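Local coordinates for JSC1_58120g3 ([Leptolyngbya] sp. JSC-1, PDB 6XHH), which binds a linear tetrapyrrole (bilin) in a cyanobacteriochrome GAF domain and probably serves as a far-red light sensor in signalling, at residues V38-F43 against K139-L144; G79-N84 against V131-Q136. All blocks are in the same frame, centred on the assembly; numbering follows the deposited sequence.

Contact 1: V38-F43 against K139-L144. With M1V (mesobiliverdin IX(alpha)), chain C.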
loop_
_atom_site.group_PDB
_atom_site.type_symbol
_atom_site.label_atom_id
_atom_site.label_comp_id
_atom_site.label_asym_id
_atom_site.label_seq_id
_atom_site.Cartn_x
_atom_site.Cartn_y
_atom_site.Cartn_z
ATOM N N VAL A 38 1.182 6.534 -5.088
ATOM C CA VAL A 38 1.683 5.522 -4.164
ATOM C C VAL A 38 2.009 6.228 -2.855
ATOM O O VAL A 38 2.620 7.302 -2.857
ATOM C CB VAL A 38 2.922 4.784 -4.715
ATOM C CG1 VAL A 38 3.438 3.765 -3.696
ATOM C CG2 VAL A 38 2.579 4.082 -6.004
ATOM N N THR A 39 1.600 5.629 -1.739
ATOM C CA THR A 39 1.760 6.238 -0.431
ATOM C C THR A 39 2.404 5.266 0.548
ATOM O O THR A 39 2.224 4.043 0.470
ATOM C CB THR A 39 0.419 6.696 0.184
ATOM O OG1 THR A 39 -0.449 5.561 0.372
ATOM C CG2 THR A 39 -0.268 7.697 -0.691
ATOM N N ILE A 40 3.120 5.843 1.507
ATOM C CA ILE A 40 3.546 5.157 2.716
ATOM C C ILE A 40 2.787 5.772 3.876
ATOM O O ILE A 40 2.810 6.997 4.071
ATOM C CB ILE A 40 5.068 5.257 2.923
ATOM C CG1 ILE A 40 5.788 4.499 1.804
ATOM C CG2 ILE A 40 5.465 4.685 4.282
ATOM C CD1 ILE A 40 7.264 4.890 1.638
ATOM N N TYR A 41 2.104 4.918 4.632
ATOM C CA TYR A 41 1.213 5.309 5.711
ATOM C C TYR A 41 1.667 4.606 6.974
ATOM O O TYR A 41 1.917 3.393 6.961
ATOM C CB TYR A 41 -0.217 4.923 5.333
ATOM C CG TYR A 41 -1.310 4.940 6.376
ATOM C CD1 TYR A 41 -1.510 3.844 7.205
ATOM C CD2 TYR A 41 -2.226 5.976 6.425
ATOM C CE1 TYR A 41 -2.558 3.803 8.108
ATOM C CE2 TYR A 41 -3.290 5.956 7.330
ATOM C CZ TYR A 41 -3.446 4.858 8.162
ATOM O OH TYR A 41 -4.494 4.833 9.050
ATOM N N LYS A 42 1.816 5.373 8.045
ATOM C CA LYS A 42 2.329 4.861 9.305
ATOM C C LYS A 42 1.205 4.691 10.320
ATOM O O LYS A 42 0.450 5.635 10.582
ATOM C CB LYS A 42 3.398 5.797 9.860
ATOM C CG LYS A 42 3.920 5.373 11.218
ATOM C CD LYS A 42 5.062 6.280 11.661
ATOM C CE LYS A 42 5.651 5.746 12.960
ATOM N NZ LYS A 42 6.823 6.510 13.465
ATOM N N PHE A 43 1.115 3.501 10.903
ATOM C CA PHE A 43 0.146 3.256 11.962
ATOM C C PHE A 43 0.517 3.995 13.244
ATOM O O PHE A 43 1.679 4.011 13.665
ATOM C CB PHE A 43 0.048 1.769 12.271
ATOM C CG PHE A 43 -0.799 0.993 11.316
ATOM C CD1 PHE A 43 -2.098 1.375 11.028
ATOM C CD2 PHE A 43 -0.279 -0.148 10.712
ATOM C CE1 PHE A 43 -2.873 0.626 10.144
ATOM C CE2 PHE A 43 -1.035 -0.894 9.817
ATOM C CZ PHE A 43 -2.340 -0.510 9.544
ATOM N N LYS A 139 6.884 -6.612 13.655
ATOM C CA LYS A 139 5.940 -5.602 14.125
ATOM C C LYS A 139 5.283 -4.918 12.926
ATOM O O LYS A 139 5.979 -4.389 12.050
ATOM C CB LYS A 139 6.638 -4.570 15.011
ATOM C CG LYS A 139 5.789 -3.347 15.318
ATOM C CD LYS A 139 6.552 -2.059 15.047
ATOM C CE LYS A 139 5.672 -0.837 15.222
ATOM N NZ LYS A 139 5.260 -0.641 16.642
ATOM N N LEU A 140 3.951 -4.924 12.890
ATOM C CA LEU A 140 3.205 -4.239 11.838
ATOM C C LEU A 140 3.349 -2.730 12.024
ATOM O O LEU A 140 2.855 -2.165 13.005
ATOM C CB LEU A 140 1.740 -4.663 11.873
ATOM C CG LEU A 140 0.811 -4.045 10.825
ATOM C CD1 LEU A 140 1.311 -4.337 9.426
ATOM C CD2 LEU A 140 -0.657 -4.522 10.990
ATOM N N TRP A 141 4.032 -2.075 11.083
ATOM C CA TRP A 141 4.421 -0.678 11.193
ATOM C C TRP A 141 3.500 0.258 10.421
ATOM O O TRP A 141 3.206 1.370 10.884
ATOM C CB TRP A 141 5.864 -0.523 10.692
ATOM C CG TRP A 141 6.422 0.874 10.727
ATOM C CD1 TRP A 141 7.190 1.433 11.716
ATOM C CD2 TRP A 141 6.241 1.901 9.732
ATOM N NE1 TRP A 141 7.519 2.729 11.381
ATOM C CE2 TRP A 141 6.944 3.042 10.177
ATOM C CE3 TRP A 141 5.577 1.956 8.501
ATOM C CZ2 TRP A 141 6.980 4.231 9.440
ATOM C CZ3 TRP A 141 5.617 3.139 7.773
ATOM C CH2 TRP A 141 6.319 4.255 8.244
ATOM N N GLY A 142 3.051 -0.166 9.251
ATOM C CA GLY A 142 2.256 0.703 8.407
ATOM C C GLY A 142 1.827 -0.022 7.157
ATOM O O GLY A 142 1.835 -1.255 7.106
ATOM N N LEU A 143 1.446 0.764 6.147
ATOM C CA LEU A 143 0.933 0.238 4.891
ATOM C C LEU A 143 1.582 0.939 3.711
ATOM O O LEU A 143 1.796 2.157 3.743
ATOM C CB LEU A 143 -0.594 0.412 4.806
ATOM C CG LEU A 143 -1.426 -0.165 5.953
ATOM C CD1 LEU A 143 -2.883 0.296 5.863
ATOM C CD2 LEU A 143 -1.343 -1.675 5.942
ATOM N N LEU A 144 1.859 0.167 2.667
ATOM C CA LEU A 144 2.256 0.674 1.358
ATOM C C LEU A 144 1.078 0.469 0.415
ATOM O O LEU A 144 0.607 -0.668 0.249
ATOM C CB LEU A 144 3.504 -0.048 0.843
ATOM C CG LEU A 144 3.957 0.183 -0.600
ATOM C CD1 LEU A 144 4.440 1.606 -0.822
ATOM C CD2 LEU A 144 5.062 -0.795 -0.981
HETATM O OA M1V C . -12.747 4.915 7.332
HETATM C C1A M1V C . -13.617 4.079 7.526
HETATM N NA M1V C . -13.463 2.769 7.300
HETATM C C2A M1V C . -14.909 4.339 8.026
HETATM C CMA M1V C . -15.460 5.696 8.400
HETATM C C3A M1V C . -15.589 3.126 8.106
HETATM C CAA M1V C . -16.980 2.901 8.566
HETATM C CBA M1V C . -17.045 2.000 9.800
HETATM C C4A M1V C . -14.643 2.094 7.626
HETATM C CHA M1V C . -14.923 0.756 7.565
HETATM C C1B M1V C . -14.097 -0.373 7.128
HETATM C C2B M1V C . -14.614 -1.694 7.085
HETATM C CMB M1V C . -16.023 -2.104 7.441
HETATM C C3B M1V C . -13.615 -2.511 6.648
HETATM C CAB M1V C . -13.704 -4.011 6.434
HETATM C CBB M1V C . -13.738 -4.329 4.930
HETATM C CGB M1V C . -15.040 -3.863 4.316
HETATM O O2B M1V C . -16.115 -4.431 4.624
HETATM O O1B M1V C . -15.074 -2.915 3.499
HETATM N NB M1V C . -12.814 -0.405 6.735
HETATM C C4B M1V C . -12.475 -1.678 6.437
HETATM C CHB M1V C . -11.253 -2.205 5.993
HETATM C C1C M1V C . -10.080 -1.592 5.528
HETATM C C2C M1V C . -9.087 -2.299 4.836
HETATM C CAC M1V C . -9.110 -3.790 4.579
HETATM C CBC M1V C . -8.588 -4.393 5.914
HETATM C CGC M1V C . -8.906 -5.864 6.140
HETATM O O2C M1V C . -9.520 -6.527 5.273
HETATM O O1C M1V C . -8.569 -6.436 7.207
HETATM C C3C M1V C . -8.077 -1.391 4.528
HETATM C CMC M1V C . -6.814 -1.730 3.785
HETATM N NC M1V C . -9.698 -0.271 5.616
HETATM C C4C M1V C . -8.477 -0.126 5.007
HETATM C CHC M1V C . -7.850 1.154 4.994
HETATM C C1D M1V C . -6.744 1.602 4.315
HETATM C C2D M1V C . -5.742 2.464 4.840
HETATM C CMD M1V C . -5.690 2.993 6.253
HETATM N ND M1V C . -6.444 1.356 2.982
HETATM C C4D M1V C . -5.295 1.998 2.682
HETATM O OD M1V C . -4.778 1.966 1.564
HETATM C C3D M1V C . -4.842 2.697 3.847
HETATM C CAD M1V C . -3.587 3.525 3.968
HETATM C CBD M1V C . -3.798 4.856 3.280
HETATM O O HOH W 1 -0.272 3.730 2.274
HETATM O O HOH W 2 9.688 5.036 12.145
HETATM O O HOH W 3 3.967 2.472 13.315
#
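Leu140 meets Phe43 at one corner of the ring, its CG and CD2 both lying against CE2. At Trp141 the partner is Lys42, whose extended aliphatic chain crosses the indole at about a right angle. Lys42 CG stands 4.0 Å from the centroid of the six-membered ring of Trp141, a CH-pi contact over the face, while Ile40 CG2 touches the edge of the same ring at CZ3. Trp141 CB starts away from strand 38-43, with CG anti to the backbone N (chi1 180°), yet the indole ends against Lys42. Trp141 O accepts Phe43 N at 3.0 Å, and water 3 donates to both Trp141 O and Phe43 O.

Gly142 brings its CA within 3.1 Å of Tyr41 O, a tight spot where a side chain would collide with that oxygen. Trp141 and Gly142 together form a classic beta bulge opposite Ile134. Leu143 and Tyr41 are an antiparallel hydrogen-bonded pair: Leu143 N to Tyr41 O is 2.8 Å, with the return bond from Tyr41 N to Leu143 O at 2.9 Å. Leu143 CG packs on Phe43 CZ at 3.7 Å, and its CD1 touches the D-ring carbons of the bilin, whose CMD lies over one face of the Tyr41 ring. Tyr41 OH is held by Trp68 O. Leu144 CD1 then reaches Val38 CG1 at 3.7 Å.

These two strands are central in the antiparallel GAF sheet, between strands 49-56 and 128-136. Ile40, Trp141 and Leu144 pack against helix 157-178, and Val38 and Ile40 also meet helix 18-33.

Contact 2: G79-N84 against V131-Q136; sequences GRFQQN and VVAIFQ. With M1V (mesobiliverdin IX(alpha)), chain C.
Phe81 wedges its ring between strand 131-136 and the bilin, and most of the apolar contact runs through it. Its CZ packs on Val131 CG1 at 3.8 Å, the two side chains crossing at about a right angle, and its CB rests on Ala133 CB. The ring offers its edge to Val131 O and to the bilin methyl CMC, which lies 3.4 Å from Phe81 CE2, while Arg80 CG sits over the centre of one face. Farther along, Phe135 turns a ring edge to the 3-10 turn, with CZ only 3.2 Å from Phe81 O, and its CE2 meets Asn84 CB.

No direct hydrogen bond joins the two segments; water does the bridging. Water 4 donates to Asn84 OD1 and accepts from Ala133 N, and water 5 also lies 2.9 Å from Asn84 OD1 and 2.8 Å from Ala133 O. Asn84 CG is anti to the backbone N (chi1 -163°), and OD1 ends 3.8 Å from Ala133 CB.

Hydrogen bonds to the bilin's C-ring propionate come from Arg80. Arg80 N donates to O1C at 2.9 Å, nearly straight at 169°, and Arg80 NE donates to O2C at 2.8 Å on a more bent path. The guanidinium is itself fixed by a salt bridge from NH2 to Glu96 and a bond from NH1 to Pro86 O. An alanine in place of Arg80 would probably leave O2C without its NE donor and Glu96 without its mate.

One propionate is thus gripped by a backbone and a side-chain donor of one residue, right beside Phe81, whose ring edge meets both the bilin methyl and the strand carbonyl of Val131.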
loop_
_atom_site.group_PDB
_atom_site.type_symbol
_atom_site.label_atom_id
_atom_site.label_comp_id
_atom_site.label_asym_id
_atom_site.label_seq_id
_atom_site.Cartn_x
_atom_site.Cartn_y
_atom_site.Cartn_z
ATOM N N GLY A 79 -6.270 -5.606 11.385
ATOM C CA GLY A 79 -6.983 -6.450 10.441
ATOM C C GLY A 79 -6.097 -7.514 9.838
ATOM O O GLY A 79 -5.221 -8.083 10.500
ATOM N N ARG A 80 -6.325 -7.780 8.547
ATOM C CA ARG A 80 -5.603 -8.839 7.857
ATOM C C ARG A 80 -4.112 -8.562 7.755
ATOM O O ARG A 80 -3.341 -9.493 7.488
ATOM C CB ARG A 80 -6.172 -9.025 6.450
ATOM C CG ARG A 80 -5.914 -7.817 5.535
ATOM C CD ARG A 80 -6.344 -8.076 4.091
ATOM N NE ARG A 80 -7.788 -8.295 3.965
ATOM C CZ ARG A 80 -8.359 -8.904 2.924
ATOM N NH1 ARG A 80 -7.620 -9.349 1.915
ATOM N NH2 ARG A 80 -9.663 -9.082 2.896
ATOM N N PHE A 81 -3.685 -7.314 7.962
ATOM C CA PHE A 81 -2.276 -7.004 7.765
ATOM C C PHE A 81 -1.404 -7.612 8.856
ATOM O O PHE A 81 -0.194 -7.804 8.638
ATOM C CB PHE A 81 -2.098 -5.485 7.661
ATOM C CG PHE A 81 -2.813 -4.900 6.484
ATOM C CD1 PHE A 81 -2.391 -5.201 5.196
ATOM C CD2 PHE A 81 -3.942 -4.098 6.649
ATOM C CE1 PHE A 81 -3.067 -4.705 4.097
ATOM C CE2 PHE A 81 -4.611 -3.591 5.547
ATOM C CZ PHE A 81 -4.176 -3.895 4.268
ATOM N N GLN A 82 -2.003 -7.979 9.999
ATOM C CA GLN A 82 -1.226 -8.673 11.022
ATOM C C GLN A 82 -0.771 -10.040 10.536
ATOM O O GLN A 82 0.252 -10.548 11.001
ATOM C CB GLN A 82 -2.033 -8.810 12.313
ATOM C CG GLN A 82 -2.294 -7.491 13.054
ATOM C CD GLN A 82 -1.056 -6.926 13.755
ATOM O OE1 GLN A 82 0.039 -7.501 13.693
ATOM N NE2 GLN A 82 -1.237 -5.802 14.449
ATOM N N GLN A 83 -1.506 -10.636 9.598
ATOM C CA GLN A 83 -1.130 -11.891 8.964
ATOM C C GLN A 83 -0.418 -11.671 7.631
ATOM O O GLN A 83 -0.232 -12.623 6.870
ATOM C CB GLN A 83 -2.370 -12.768 8.764
ATOM C CG GLN A 83 -2.899 -13.386 10.050
ATOM C CD GLN A 83 -3.519 -12.376 10.985
ATOM O OE1 GLN A 83 -4.407 -11.610 10.599
ATOM N NE2 GLN A 83 -3.054 -12.365 12.230
ATOM N N ASN A 84 -0.021 -10.430 7.338
ATOM C CA ASN A 84 0.611 -10.072 6.062
ATOM C C ASN A 84 -0.214 -10.523 4.859
ATOM O O ASN A 84 0.322 -10.990 3.845
ATOM C CB ASN A 84 2.033 -10.617 5.956
ATOM C CG ASN A 84 2.816 -9.931 4.859
ATOM O OD1 ASN A 84 2.419 -8.854 4.388
ATOM N ND2 ASN A 84 3.913 -10.548 4.427
ATOM N N VAL A 131 -2.989 -2.754 -1.452
ATOM C CA VAL A 131 -2.498 -2.306 -0.151
ATOM C C VAL A 131 -1.797 -3.470 0.541
ATOM O O VAL A 131 -2.357 -4.572 0.634
ATOM C CB VAL A 131 -3.634 -1.751 0.737
ATOM C CG1 VAL A 131 -3.062 -1.066 1.997
ATOM C CG2 VAL A 131 -4.520 -0.768 -0.051
ATOM N N VAL A 132 -0.567 -3.245 1.007
ATOM C CA VAL A 132 0.199 -4.314 1.643
ATOM C C VAL A 132 0.855 -3.805 2.918
ATOM O O VAL A 132 1.103 -2.608 3.093
ATOM C CB VAL A 132 1.286 -4.901 0.726
ATOM C CG1 VAL A 132 0.682 -5.414 -0.580
ATOM C CG2 VAL A 132 2.391 -3.868 0.482
ATOM N N ALA A 133 1.160 -4.747 3.802
ATOM C CA ALA A 133 1.708 -4.432 5.109
ATOM C C ALA A 133 3.191 -4.083 5.018
ATOM O O ALA A 133 3.954 -4.706 4.268
ATOM C CB ALA A 133 1.511 -5.618 6.055
ATOM N N ILE A 134 3.602 -3.101 5.811
ATOM C CA ILE A 134 5.019 -2.835 6.063
ATOM C C ILE A 134 5.331 -3.345 7.458
ATOM O O ILE A 134 4.774 -2.836 8.438
ATOM C CB ILE A 134 5.351 -1.337 5.959
ATOM C CG1 ILE A 134 5.105 -0.805 4.557
ATOM C CG2 ILE A 134 6.811 -1.071 6.315
ATOM C CD1 ILE A 134 5.139 0.729 4.499
ATOM N N PHE A 135 6.210 -4.348 7.546
ATOM C CA PHE A 135 6.635 -4.927 8.815
ATOM C C PHE A 135 8.032 -4.446 9.185
ATOM O O PHE A 135 8.947 -4.492 8.363
ATOM C CB PHE A 135 6.614 -6.454 8.750
ATOM C CG PHE A 135 5.295 -7.027 9.084
ATOM C CD1 PHE A 135 4.942 -7.252 10.400
ATOM C CD2 PHE A 135 4.389 -7.314 8.092
ATOM C CE1 PHE A 135 3.704 -7.773 10.714
ATOM C CE2 PHE A 135 3.147 -7.841 8.398
ATOM C CZ PHE A 135 2.802 -8.063 9.708
ATOM N N GLN A 136 8.186 -4.007 10.424
ATOM C CA GLN A 136 9.487 -3.696 11.006
ATOM C C GLN A 136 9.825 -4.873 11.908
ATOM O O GLN A 136 9.317 -4.968 13.029
ATOM C CB GLN A 136 9.421 -2.393 11.785
ATOM C CG GLN A 136 10.656 -2.077 12.613
ATOM C CD GLN A 136 10.366 -1.025 13.666
ATOM O OE1 GLN A 136 9.325 -0.366 13.623
ATOM N NE2 GLN A 136 11.272 -0.870 14.623
HETATM O OA M1V C . -12.747 4.915 7.332
HETATM C C1A M1V C . -13.617 4.079 7.526
HETATM N NA M1V C . -13.463 2.769 7.300
HETATM C C2A M1V C . -14.909 4.339 8.026
HETATM C CMA M1V C . -15.460 5.696 8.400
HETATM C C3A M1V C . -15.589 3.126 8.106
HETATM C CAA M1V C . -16.980 2.901 8.566
HETATM C CBA M1V C . -17.045 2.000 9.800
HETATM C C4A M1V C . -14.643 2.094 7.626
HETATM C CHA M1V C . -14.923 0.756 7.565
HETATM C C1B M1V C . -14.097 -0.373 7.128
HETATM C C2B M1V C . -14.614 -1.694 7.085
HETATM C CMB M1V C . -16.023 -2.104 7.441
HETATM C C3B M1V C . -13.615 -2.511 6.648
HETATM C CAB M1V C . -13.704 -4.011 6.434
HETATM C CBB M1V C . -13.738 -4.329 4.930
HETATM C CGB M1V C . -15.040 -3.863 4.316
HETATM O O2B M1V C . -16.115 -4.431 4.624
HETATM O O1B M1V C . -15.074 -2.915 3.499
HETATM N NB M1V C . -12.814 -0.405 6.735
HETATM C C4B M1V C . -12.475 -1.678 6.437
HETATM C CHB M1V C . -11.253 -2.205 5.993
HETATM C C1C M1V C . -10.080 -1.592 5.528
HETATM C C2C M1V C . -9.087 -2.299 4.836
HETATM C CAC M1V C . -9.110 -3.790 4.579
HETATM C CBC M1V C . -8.588 -4.393 5.914
HETATM C CGC M1V C . -8.906 -5.864 6.140
HETATM O O2C M1V C . -9.520 -6.527 5.273
HETATM O O1C M1V C . -8.569 -6.436 7.207
HETATM C C3C M1V C . -8.077 -1.391 4.528
HETATM C CMC M1V C . -6.814 -1.730 3.785
HETATM N NC M1V C . -9.698 -0.271 5.616
HETATM C C4C M1V C . -8.477 -0.126 5.007
HETATM C CHC M1V C . -7.850 1.154 4.994
HETATM C C1D M1V C . -6.744 1.602 4.315
HETATM C C2D M1V C . -5.742 2.464 4.840
HETATM C CMD M1V C . -5.690 2.993 6.253
HETATM N ND M1V C . -6.444 1.356 2.982
HETATM C C4D M1V C . -5.295 1.998 2.682
HETATM O OD M1V C . -4.778 1.966 1.564
HETATM C C3D M1V C . -4.842 2.697 3.847
HETATM C CAD M1V C . -3.587 3.525 3.968
HETATM C CBD M1V C . -3.798 4.856 3.280
HETATM O O HOH W 4 0.146 -7.384 3.394
HETATM O O HOH W 5 3.613 -6.940 2.632
#

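In the fold
The contacts, with centres about 8 Å apart, lie in one GAF domain and both reach its antiparallel sheet. Contact 1 joins its strands 37-43 and 139-148; contact 2 sets the loop between helix 71-75 and strand 87-89 against strand 128-136. Strands 128-136 and 139-148 follow each other in the chain and lie side by side, Trp141 N and Gly142 O probably bonding to Ile134. Along the chain the order is 38-43, 79-84, 131-136, 139-144, which nests contact 2 within the span closed by contact 1. Both reach the bilin, contact 1 at the D ring and contact 2 at the C-ring methyl and propionate and the D-ring carbonyl, so the neighbouring strands and the 79-84 loop help form one chromophore pocket.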